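Side-chain contacts in ferric uptake regulation protein (Helicobacter pylori, PDB 2XIG), which probably acts as a global iron-responsive repressor, using ferrous iron as a cofactor to bind the operators of the genes it controls: residues E117-Q120 with N121-K125; N69-K73 with E74-S78; T41-S44 with P45-T49; V33-L36 with Y37-G40; Y89-A92 with A93-H96. The protein carries 2 engineered substitutions. One frame throughout, in Å; residues are numbered along the deposited sequence.

Contact 1. Residues E117-Q120 with N121-K125; sequences ENRQ and NEVVK. With ZN (zinc ion), chain N.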
# COMPACT_ATOMS: atom_id res chain seq x y z
N GLU C 117 27.14 12.77 -1.89
CA GLU C 117 27.26 13.48 -0.63
C GLU C 117 27.68 14.93 -0.87
O GLU C 117 27.12 15.85 -0.27
CB GLU C 117 28.26 12.79 0.30
CG GLU C 117 27.89 11.36 0.68
CD GLU C 117 26.68 11.27 1.61
OE1 GLU C 117 26.40 12.22 2.38
OE2 GLU C 117 26.01 10.23 1.60
N ASN C 118 28.65 15.14 -1.76
CA ASN C 118 29.06 16.50 -2.08
C ASN C 118 27.94 17.30 -2.77
O ASN C 118 27.76 18.48 -2.49
CB ASN C 118 30.31 16.51 -2.96
CG ASN C 118 30.84 17.91 -3.20
OD1 ASN C 118 31.11 18.66 -2.26
ND2 ASN C 118 31.00 18.27 -4.47
N ARG C 119 27.21 16.64 -3.67
CA ARG C 119 26.14 17.33 -4.40
C ARG C 119 25.02 17.82 -3.49
O ARG C 119 24.45 18.88 -3.72
CB ARG C 119 25.59 16.45 -5.52
CG ARG C 119 24.51 17.14 -6.36
CD ARG C 119 25.00 18.43 -6.99
NE ARG C 119 23.91 19.19 -7.60
CZ ARG C 119 24.02 20.44 -8.05
NH1 ARG C 119 25.19 21.08 -7.97
NH2 ARG C 119 22.97 21.04 -8.58
N GLN C 120 24.69 17.05 -2.46
CA GLN C 120 23.70 17.49 -1.49
C GLN C 120 24.16 18.77 -0.80
O GLN C 120 23.37 19.67 -0.56
CB GLN C 120 23.42 16.39 -0.47
CG GLN C 120 22.77 15.15 -1.07
CD GLN C 120 22.71 14.00 -0.09
OE1 GLN C 120 23.40 14.00 0.94
NE2 GLN C 120 21.89 13.01 -0.39
N ASN C 121 25.46 18.84 -0.49
CA ASN C 121 26.01 20.05 0.09
C ASN C 121 25.85 21.24 -0.86
O ASN C 121 25.43 22.32 -0.45
CB ASN C 121 27.49 19.85 0.48
CG ASN C 121 27.65 19.05 1.76
OD1 ASN C 121 27.17 19.45 2.82
ND2 ASN C 121 28.32 17.91 1.67
N GLU C 122 26.18 21.03 -2.14
CA GLU C 122 26.02 22.07 -3.15
C GLU C 122 24.57 22.55 -3.24
O GLU C 122 24.30 23.74 -3.32
CB GLU C 122 26.50 21.58 -4.52
CG GLU C 122 27.99 21.26 -4.60
CD GLU C 122 28.44 20.82 -5.99
OE1 GLU C 122 27.63 20.24 -6.74
OE2 GLU C 122 29.62 21.06 -6.33
N VAL C 123 23.64 21.61 -3.21
CA VAL C 123 22.22 21.96 -3.35
C VAL C 123 21.70 22.82 -2.20
O VAL C 123 21.02 23.82 -2.43
CB VAL C 123 21.33 20.71 -3.54
CG1 VAL C 123 19.86 21.10 -3.53
CG2 VAL C 123 21.68 20.02 -4.85
N VAL C 124 22.01 22.44 -0.96
CA VAL C 124 21.53 23.22 0.18
C VAL C 124 22.22 24.57 0.24
O VAL C 124 21.72 25.52 0.85
CB VAL C 124 21.72 22.50 1.52
CG1 VAL C 124 21.06 21.13 1.48
CG2 VAL C 124 23.20 22.39 1.87
N LYS C 125 23.39 24.65 -0.39
CA LYS C 125 24.14 25.90 -0.47
C LYS C 125 23.36 26.91 -1.31
O LYS C 125 23.44 28.12 -1.09
CB LYS C 125 25.52 25.65 -1.07
CG LYS C 125 26.64 26.50 -0.50
CD LYS C 125 27.99 25.94 -0.94
CE LYS C 125 28.23 24.56 -0.33
NZ LYS C 125 29.08 23.69 -1.20
ZN ZN N . 24.48 9.77 2.84
O HOH W 1 31.86 21.49 -5.04
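Glu122 N, Val123 N and Val124 N donate to Asn118 O, Arg119 O and Gln120 O, consecutive i to i+4 bonds that keep this part of helix 114-126 regular. Beside the subunit interface Arg119 and Glu122 form a salt bridge one helical turn apart, with Arg119 NH1 2.9 Å from Glu122 OE1. The carboxylate oxygen lies in the guanidinium plane, whereas the arginine nitrogen meets it from 42° above the carboxylate plane, because the two flat groups stand almost perpendicular. Arg119 gets there with CG anti to the backbone N (chi1 -178°) and a bend at chi2. Val123 CG2 lies over one guanidinium face, 3.6 Å from Arg119 NE, so a long arginine suits a place that needs both an apolar flank and a charged tip. The other carboxylate oxygen, Glu122 OE2, accepts from a water at 2.6 Å, which is also weakly held by Asn118 ND2. Arg119 NH2 forms a second salt bridge, with Asp113 of the second subunit. At the start of the segment, Glu117 OE2 binds zinc at 2.0 Å together with His96, Asp98 and His134. Gln120, Asn121 and Val124 lie on strand 130-141, while Arg119, Gln120, Val123 and Val124 all reach the second subunit.

Contact 2. Residues N69-K73 with E74-S78; sequences NFLEK and ENFIS. Engineered in segment 74-78: Ser78 (natural residue Cys).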
# COMPACT_ATOMS: atom_id res chain seq x y z
N ASN C 69 14.55 -0.74 21.59
CA ASN C 69 14.14 0.65 21.78
C ASN C 69 15.16 1.44 22.61
O ASN C 69 15.47 2.58 22.29
CB ASN C 69 12.75 0.73 22.41
CG ASN C 69 11.65 0.32 21.44
OD1 ASN C 69 11.75 0.55 20.24
ND2 ASN C 69 10.59 -0.29 21.97
N PHE C 70 15.66 0.83 23.67
CA PHE C 70 16.70 1.47 24.49
C PHE C 70 17.99 1.69 23.71
O PHE C 70 18.54 2.80 23.66
CB PHE C 70 17.02 0.64 25.73
CG PHE C 70 18.17 1.19 26.54
CD1 PHE C 70 19.46 0.74 26.33
CD2 PHE C 70 17.95 2.19 27.47
CE1 PHE C 70 20.52 1.27 27.06
CE2 PHE C 70 19.01 2.72 28.21
CZ PHE C 70 20.29 2.25 28.00
N LEU C 71 18.50 0.62 23.11
CA LEU C 71 19.74 0.67 22.36
C LEU C 71 19.67 1.71 21.26
O LEU C 71 20.64 2.39 20.97
CB LEU C 71 20.07 -0.70 21.76
CG LEU C 71 20.44 -1.80 22.74
CD1 LEU C 71 20.65 -3.09 21.97
CD2 LEU C 71 21.72 -1.42 23.56
N GLU C 72 18.50 1.83 20.62
CA GLU C 72 18.40 2.76 19.51
C GLU C 72 18.30 4.19 20.02
O GLU C 72 18.87 5.11 19.44
CB GLU C 72 17.22 2.40 18.60
CG GLU C 72 15.99 3.25 18.79
CD GLU C 72 15.80 4.26 17.67
OE1 GLU C 72 16.80 4.84 17.20
OE2 GLU C 72 14.64 4.46 17.26
N LYS C 73 17.59 4.39 21.12
CA LYS C 73 17.48 5.75 21.63
C LYS C 73 18.80 6.25 22.21
O LYS C 73 19.07 7.45 22.20
CB LYS C 73 16.32 5.89 22.61
CG LYS C 73 16.66 5.79 24.06
CD LYS C 73 15.47 6.23 24.88
CE LYS C 73 15.89 6.71 26.25
NZ LYS C 73 16.94 7.76 26.13
N GLU C 74 19.65 5.33 22.68
CA GLU C 74 20.99 5.69 23.17
C GLU C 74 22.09 5.54 22.10
O GLU C 74 23.27 5.58 22.41
CB GLU C 74 21.35 4.86 24.39
CG GLU C 74 20.42 5.07 25.60
CD GLU C 74 20.43 6.50 26.10
OE1 GLU C 74 21.51 7.13 26.12
OE2 GLU C 74 19.35 7.01 26.47
N ASN C 75 21.68 5.35 20.85
CA ASN C 75 22.59 5.35 19.71
C ASN C 75 23.62 4.21 19.64
O ASN C 75 24.70 4.37 19.07
CB ASN C 75 23.30 6.71 19.58
CG ASN C 75 22.33 7.84 19.29
OD1 ASN C 75 21.13 7.62 19.08
ND2 ASN C 75 22.84 9.06 19.28
N PHE C 76 23.28 3.06 20.22
CA PHE C 76 24.13 1.88 20.09
C PHE C 76 23.82 1.15 18.78
O PHE C 76 24.66 0.41 18.26
CB PHE C 76 23.96 0.94 21.28
CG PHE C 76 24.59 1.45 22.55
CD1 PHE C 76 25.95 1.32 22.75
CD2 PHE C 76 23.83 2.07 23.53
CE1 PHE C 76 26.54 1.80 23.91
CE2 PHE C 76 24.41 2.54 24.68
CZ PHE C 76 25.77 2.41 24.87
N ILE C 77 22.61 1.35 18.27
CA ILE C 77 22.18 0.73 17.02
C ILE C 77 21.41 1.74 16.19
O ILE C 77 20.93 2.75 16.73
CB ILE C 77 21.31 -0.53 17.29
CG1 ILE C 77 19.98 -0.15 17.95
CG2 ILE C 77 22.06 -1.53 18.15
CD1 ILE C 77 19.07 -1.35 18.25
N SER C 78 21.30 1.48 14.89
CA SER C 78 20.53 2.31 13.96
C SER C 78 19.38 1.49 13.41
O SER C 78 19.51 0.28 13.22
CB SER C 78 21.41 2.75 12.79
OG SER C 78 22.70 3.13 13.22
O HOH W 2 20.44 5.33 16.66
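Phe70 swings its ring beside its own carbonyl carbon (chi1 175°), beneath Glu74, whose first torsion (chi1 -62°) sets CG over the ring face. This is a CH-pi contact: Glu74 CG lies 3.9 Å from the centroid of the Phe70 ring, displaced toward the rim. The methylene part of a glutamate suits such a face, while a bend at chi2 carries its carboxylate on toward Lys73. The two charged chains run side by side in the same direction, and Lys73 NZ meets Glu74 OE2 head-on in a salt bridge.

The backbone ends helix 61-73 in a Schellman motif. Asn75, at the C-prime position, takes a positive phi of 66°, a conformation asparagine tolerates better than most residues with a side chain. Phe76 N then donates to Leu71 O at 2.8 Å, and Asn75 N to Glu72 O at 3.2 Å. The reversal folds apolar groups back against the last turn: Leu71 CB meets Ile77 CD1 at 3.7 Å, and Leu71 CD2 touches Phe76 CB at 4.0 Å. A water lies within hydrogen-bonding distance of Glu72 O and Ile77 O and probably links helix end and strand. Leu71 also packs on helices 7-20 and 27-38, Phe70 rests on helix 7-20, and Ile77 meets Leu36 before strand 77-82 pairs with strand 86-91.

Contact 3. Residues T41-S44 with P45-T49; sequences THLS and PEEIT. With ZN (zinc ion), chain L.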
# COMPACT_ATOMS: atom_id res chain seq x y z
N THR C 41 24.48 -7.96 7.77
CA THR C 41 23.26 -7.47 7.13
C THR C 41 22.44 -6.58 8.09
O THR C 41 22.97 -6.10 9.10
CB THR C 41 22.44 -8.65 6.56
OG1 THR C 41 21.33 -8.16 5.79
CG2 THR C 41 21.97 -9.58 7.68
N HIS C 42 21.18 -6.32 7.76
CA HIS C 42 20.31 -5.57 8.66
C HIS C 42 19.24 -6.53 9.16
O HIS C 42 18.60 -7.20 8.36
CB HIS C 42 19.66 -4.39 7.96
CG HIS C 42 20.63 -3.43 7.35
ND1 HIS C 42 21.44 -3.77 6.29
CD2 HIS C 42 20.91 -2.13 7.64
CE1 HIS C 42 22.18 -2.74 5.96
NE2 HIS C 42 21.87 -1.73 6.75
N LEU C 43 19.03 -6.59 10.46
CA LEU C 43 18.20 -7.64 11.04
C LEU C 43 16.86 -7.14 11.57
O LEU C 43 16.78 -6.06 12.14
CB LEU C 43 18.96 -8.35 12.17
CG LEU C 43 20.21 -9.12 11.75
CD1 LEU C 43 20.88 -9.74 12.97
CD2 LEU C 43 19.87 -10.19 10.72
N SER C 44 15.81 -7.93 11.38
CA SER C 44 14.52 -7.63 11.98
C SER C 44 14.52 -8.09 13.43
O SER C 44 15.29 -8.96 13.82
CB SER C 44 13.40 -8.34 11.21
OG SER C 44 13.52 -9.74 11.37
N PRO C 45 13.63 -7.52 14.26
CA PRO C 45 13.48 -8.00 15.63
C PRO C 45 13.22 -9.51 15.69
O PRO C 45 13.75 -10.17 16.58
CB PRO C 45 12.28 -7.22 16.14
CG PRO C 45 12.29 -5.96 15.34
CD PRO C 45 12.74 -6.37 13.97
N GLU C 46 12.43 -10.04 14.76
CA GLU C 46 12.17 -11.48 14.72
C GLU C 46 13.46 -12.28 14.54
O GLU C 46 13.70 -13.25 15.24
CB GLU C 46 11.18 -11.82 13.60
CG GLU C 46 9.75 -11.35 13.86
CD GLU C 46 8.87 -11.36 12.61
OE1 GLU C 46 9.09 -10.51 11.72
OE2 GLU C 46 7.96 -12.21 12.52
N GLU C 47 14.31 -11.86 13.60
CA GLU C 47 15.56 -12.57 13.34
C GLU C 47 16.51 -12.49 14.53
O GLU C 47 17.21 -13.45 14.86
CB GLU C 47 16.25 -11.98 12.12
CG GLU C 47 15.50 -12.14 10.84
CD GLU C 47 16.27 -11.55 9.68
OE1 GLU C 47 16.48 -10.32 9.66
OE2 GLU C 47 16.67 -12.33 8.79
N ILE C 48 16.57 -11.33 15.16
CA ILE C 48 17.39 -11.16 16.35
C ILE C 48 16.90 -12.10 17.45
O ILE C 48 17.70 -12.71 18.17
CB ILE C 48 17.38 -9.69 16.83
CG1 ILE C 48 18.10 -8.81 15.81
CG2 ILE C 48 18.03 -9.55 18.20
CD1 ILE C 48 17.76 -7.32 15.92
N THR C 49 15.58 -12.23 17.57
CA THR C 49 15.00 -13.11 18.58
C THR C 49 15.37 -14.56 18.28
O THR C 49 15.76 -15.30 19.19
CB THR C 49 13.46 -12.95 18.64
OG1 THR C 49 13.14 -11.59 18.94
CG2 THR C 49 12.85 -13.86 19.71
ZN ZN L . 22.67 0.29 7.03
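Ser44 and Glu47 form a capping box at the start of helix 45-52. Each side chain serves the other's backbone: Glu47 N donates to Ser44 OG at 3.2 Å, and Ser44 N donates to Glu47 OE1 at 3.0 Å with an N-H...O angle of 169°. The glutamate oxygen accepts through its anti lone pair, the one directed away from OE2. Ser44 can turn its hydroxyl back to the helix because OG sits between the backbone N and the carbonyl carbon (chi1 66°). Serine suits an N-cap because its short side chain can accept from an amide of the first turn, which has no earlier carbonyl to bond. Proline follows naturally at Pro45, where no amide hydrogen is required.

The tight part lies beside the cap, where Ile48 N bonds Ser44 O at 3.0 Å and Leu43 CB rests on Ile48 CG1 at 3.8 Å. Both apolar side chains continue into Leu36 of helix 27-38, while Pro45 packs on Tyr65 and Tyr89. On the more exposed side the carboxylate of Glu47 meets Leu43 CD2, and its OE1 has a long, weak ion pair with Arg88. Looser still is Glu46, whose side chain comes near the cap just at CB, 3.8 Å from Ser44 OG, and whose carboxylate has a weak hydrogen bond with Ser9 of the third subunit. At the other end of the segment His42, together with Glu90, His97 and His99, binds zinc through NE2, 2.2 Å from the metal.

Contact 4. Residues V33-L36 with Y37-G40; sequences VSVL and YRSG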
# COMPACT_ATOMS: atom_id res chain seq x y z
N VAL C 33 23.30 -6.68 21.24
CA VAL C 33 24.35 -5.85 20.66
C VAL C 33 25.33 -6.73 19.90
O VAL C 33 25.71 -6.40 18.78
CB VAL C 33 25.11 -5.04 21.73
CG1 VAL C 33 26.34 -4.35 21.12
CG2 VAL C 33 24.18 -4.01 22.36
N SER C 34 25.71 -7.85 20.50
CA SER C 34 26.71 -8.73 19.90
C SER C 34 26.19 -9.38 18.61
O SER C 34 26.92 -9.48 17.63
CB SER C 34 27.17 -9.80 20.90
OG SER C 34 27.73 -9.19 22.05
N VAL C 35 24.93 -9.82 18.61
CA VAL C 35 24.33 -10.34 17.38
C VAL C 35 24.43 -9.32 16.25
O VAL C 35 24.85 -9.65 15.14
CB VAL C 35 22.87 -10.80 17.58
CG1 VAL C 35 22.18 -11.00 16.24
CG2 VAL C 35 22.82 -12.08 18.41
N LEU C 36 24.06 -8.07 16.52
CA LEU C 36 24.09 -7.03 15.50
C LEU C 36 25.51 -6.70 15.07
O LEU C 36 25.77 -6.52 13.88
CB LEU C 36 23.36 -5.77 15.98
CG LEU C 36 21.83 -5.91 16.03
CD1 LEU C 36 21.19 -4.73 16.76
CD2 LEU C 36 21.27 -6.05 14.64
N TYR C 37 26.42 -6.59 16.04
CA TYR C 37 27.82 -6.33 15.72
C TYR C 37 28.35 -7.38 14.75
O TYR C 37 29.06 -7.07 13.80
CB TYR C 37 28.65 -6.35 17.00
CG TYR C 37 30.06 -5.85 16.81
CD1 TYR C 37 30.38 -4.52 17.02
CD2 TYR C 37 31.08 -6.72 16.41
CE1 TYR C 37 31.67 -4.04 16.85
CE2 TYR C 37 32.39 -6.25 16.24
CZ TYR C 37 32.67 -4.91 16.46
OH TYR C 37 33.97 -4.44 16.29
N ARG C 38 27.99 -8.63 15.01
CA ARG C 38 28.52 -9.75 14.25
C ARG C 38 27.89 -9.86 12.86
O ARG C 38 28.45 -10.50 11.97
CB ARG C 38 28.33 -11.06 15.03
CG ARG C 38 29.31 -11.22 16.19
CD ARG C 38 29.25 -12.61 16.82
NE ARG C 38 28.47 -12.66 18.05
CZ ARG C 38 27.24 -13.15 18.15
NH1 ARG C 38 26.63 -13.65 17.08
NH2 ARG C 38 26.62 -13.15 19.32
N SER C 39 26.74 -9.22 12.67
CA SER C 39 25.97 -9.39 11.44
C SER C 39 26.47 -8.53 10.29
O SER C 39 26.82 -7.36 10.46
CB SER C 39 24.48 -9.10 11.71
OG SER C 39 23.71 -9.21 10.52
N GLY C 40 26.49 -9.12 9.10
CA GLY C 40 26.86 -8.41 7.89
C GLY C 40 25.66 -7.83 7.17
O GLY C 40 25.78 -7.28 6.08
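The C-terminal turn of helix 27-38, in the region thought to bind DNA, is where Arg38 folds back over Ser34 and Val35. Its guanidinium presents one face to the backbone of the preceding turn: Ser34 O lies 3.5 Å above the guanidinium plane, and Val35 N stands over the same face, both displaced toward the rim. Arg38 CG is anti to the carbonyl carbon (chi1 -75°), and a bend at chi3 turns the head back along the helix. The aliphatic part follows the same path, with Arg38 CG 3.3 Å from Ser34 O, while NH2 passes Ser34 CB at 3.7 Å. The charge itself is met about two turns back along the helix, where Arg38 NH2 makes a salt bridge with Glu31. A long, flexible arginine suits this exposed helix end, able to lie along the backbone and still reach a carboxylate.

Regular bonding persists to this point: Tyr37 N donates to Val33 O at 2.8 Å and Arg38 N to Ser34 O at 3.0 Å. Serine is well placed at 34 because its hydroxyl bonds back to Glu30 O and its small CB leaves Arg38 close to the backbone. Tyr37 instead leads its ring away from this turn to pack on Leu7, Ile10 and Ile91, while its hydroxyl bonds Glu5 O. Val33 and Leu36 belong to the apolar side, against Leu11 and Ile48 respectively. The helix then tightens as it ends: Ser39 N bonds Leu36 O, a shorter i to i+3 link at 3.1 Å, with the donor 71° out of the carbonyl plane.

Contact 5. Residues Y89-A92 with A93-H96; sequences YEIA and AKEH. With ZN (zinc ion), chain L; ZN (zinc ion), chain N.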
# COMPACT_ATOMS: atom_id res chain seq x y z
N TYR C 89 17.49 -3.47 11.83
CA TYR C 89 18.46 -2.86 12.74
C TYR C 89 19.90 -3.22 12.41
O TYR C 89 20.18 -4.29 11.86
CB TYR C 89 18.17 -3.28 14.19
CG TYR C 89 16.89 -2.70 14.75
CD1 TYR C 89 16.91 -1.54 15.50
CD2 TYR C 89 15.65 -3.32 14.52
CE1 TYR C 89 15.74 -1.01 16.02
CE2 TYR C 89 14.49 -2.79 15.03
CZ TYR C 89 14.54 -1.63 15.78
OH TYR C 89 13.39 -1.09 16.29
N GLU C 90 20.82 -2.33 12.77
CA GLU C 90 22.23 -2.59 12.57
C GLU C 90 23.02 -1.87 13.65
O GLU C 90 22.54 -0.91 14.27
CB GLU C 90 22.67 -2.11 11.19
CG GLU C 90 22.37 -0.64 10.95
CD GLU C 90 22.80 -0.19 9.57
OE1 GLU C 90 23.88 -0.62 9.11
OE2 GLU C 90 22.06 0.60 8.95
N ILE C 91 24.24 -2.33 13.85
CA ILE C 91 25.12 -1.72 14.84
C ILE C 91 25.45 -0.29 14.37
O ILE C 91 25.63 -0.05 13.18
CB ILE C 91 26.39 -2.58 15.03
CG1 ILE C 91 27.11 -2.26 16.34
CG2 ILE C 91 27.29 -2.50 13.80
CD1 ILE C 91 26.34 -2.67 17.58
N ALA C 92 25.49 0.65 15.31
CA ALA C 92 25.70 2.06 14.97
C ALA C 92 27.15 2.35 14.60
O ALA C 92 27.43 3.31 13.88
CB ALA C 92 25.25 2.95 16.12
N ALA C 93 28.07 1.53 15.10
CA ALA C 93 29.50 1.76 14.90
C ALA C 93 29.99 1.34 13.50
O ALA C 93 30.83 0.44 13.38
CB ALA C 93 30.29 1.05 15.98
N LYS C 94 29.44 1.99 12.48
CA LYS C 94 29.76 1.74 11.07
C LYS C 94 29.86 3.08 10.35
O LYS C 94 29.19 4.04 10.74
CB LYS C 94 28.66 0.88 10.39
CG LYS C 94 28.69 -0.62 10.70
CD LYS C 94 27.39 -1.36 10.25
CE LYS C 94 27.22 -1.40 8.73
NZ LYS C 94 26.00 -2.24 8.36
N GLU C 95 30.70 3.14 9.32
CA GLU C 95 30.84 4.33 8.48
C GLU C 95 29.47 4.78 7.95
O GLU C 95 28.58 3.95 7.72
CB GLU C 95 31.78 4.01 7.30
CG GLU C 95 31.76 4.99 6.12
CD GLU C 95 33.03 5.81 5.98
OE1 GLU C 95 32.94 7.03 5.70
OE2 GLU C 95 34.13 5.25 6.14
N HIS C 96 29.29 6.08 7.76
CA HIS C 96 28.02 6.57 7.22
C HIS C 96 27.69 5.93 5.89
O HIS C 96 28.53 5.84 5.01
CB HIS C 96 28.02 8.08 6.99
CG HIS C 96 26.84 8.54 6.20
ND1 HIS C 96 25.58 8.67 6.76
CD2 HIS C 96 26.70 8.84 4.89
CE1 HIS C 96 24.73 9.04 5.83
NE2 HIS C 96 25.37 9.15 4.69
ZN ZN L . 22.67 0.29 7.03
ZN ZN N . 24.48 9.77 2.84
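The zinc site of His42, Glu90, His97 and His99 is where Lys94 joins Glu90, just past the end of strand 86-91. Glu90 grips the metal with both carboxylate oxygens, unequally: OE2 is 2.0 Å from the zinc and OE1 2.6 Å. The longer-bonded oxygen also accepts from Lys94, whose NZ comes nearly along the C-O bond to stand 2.8 Å from Glu90 OE1. The principal partner of the same NZ is Glu110, in a further salt bridge, so one ammonium ties two carboxylates together. Lys94 reaches Glu90 by bending at chi3 (67°), and the two side chains cross at about a right angle. On the way its methylenes pass Ile91, with Lys94 CD 3.7 Å from Ile91 CG2, a branched wall that suits the aliphatic part of a lysine. The chain is turned for this by an inverse gamma turn centred on Ala93, where Lys94 N bonds Ala92 O at 2.8 Å; a small alanine fits the bend easily. Two residues on, His96 NE2 binds a second zinc, shared with Asp98, Glu117 and His134. The positive charge of Lys94 probably draws electron density from Glu90 OE1, which is consistent with the uneven grip of Glu90 on the metal.

How the contacts relate
Contacts 2 to 5 cluster together, while contact 1 stands apart on helix 114-126, its centre about 34 Å from that of contact 3 and 23 Å from that of contact 5. Within the cluster, contacts 3 and 5 share one zinc through His42 and Glu90. The other zinc links contact 5 to the distant contact 1, through His96 and Glu117. Contacts 2 and 5 are knitted by strand pairing, N of the engineered Ser78 lying 2.8 Å from Glu90 O, and Leu43 O of contact 3 approaches Tyr89 N to 2.7 Å. Contact 4 fills the middle, with Leu36 CD1 3.6 Å from Ile77 CG2 and Val35 CG1 3.7 Å from Leu43 CD1.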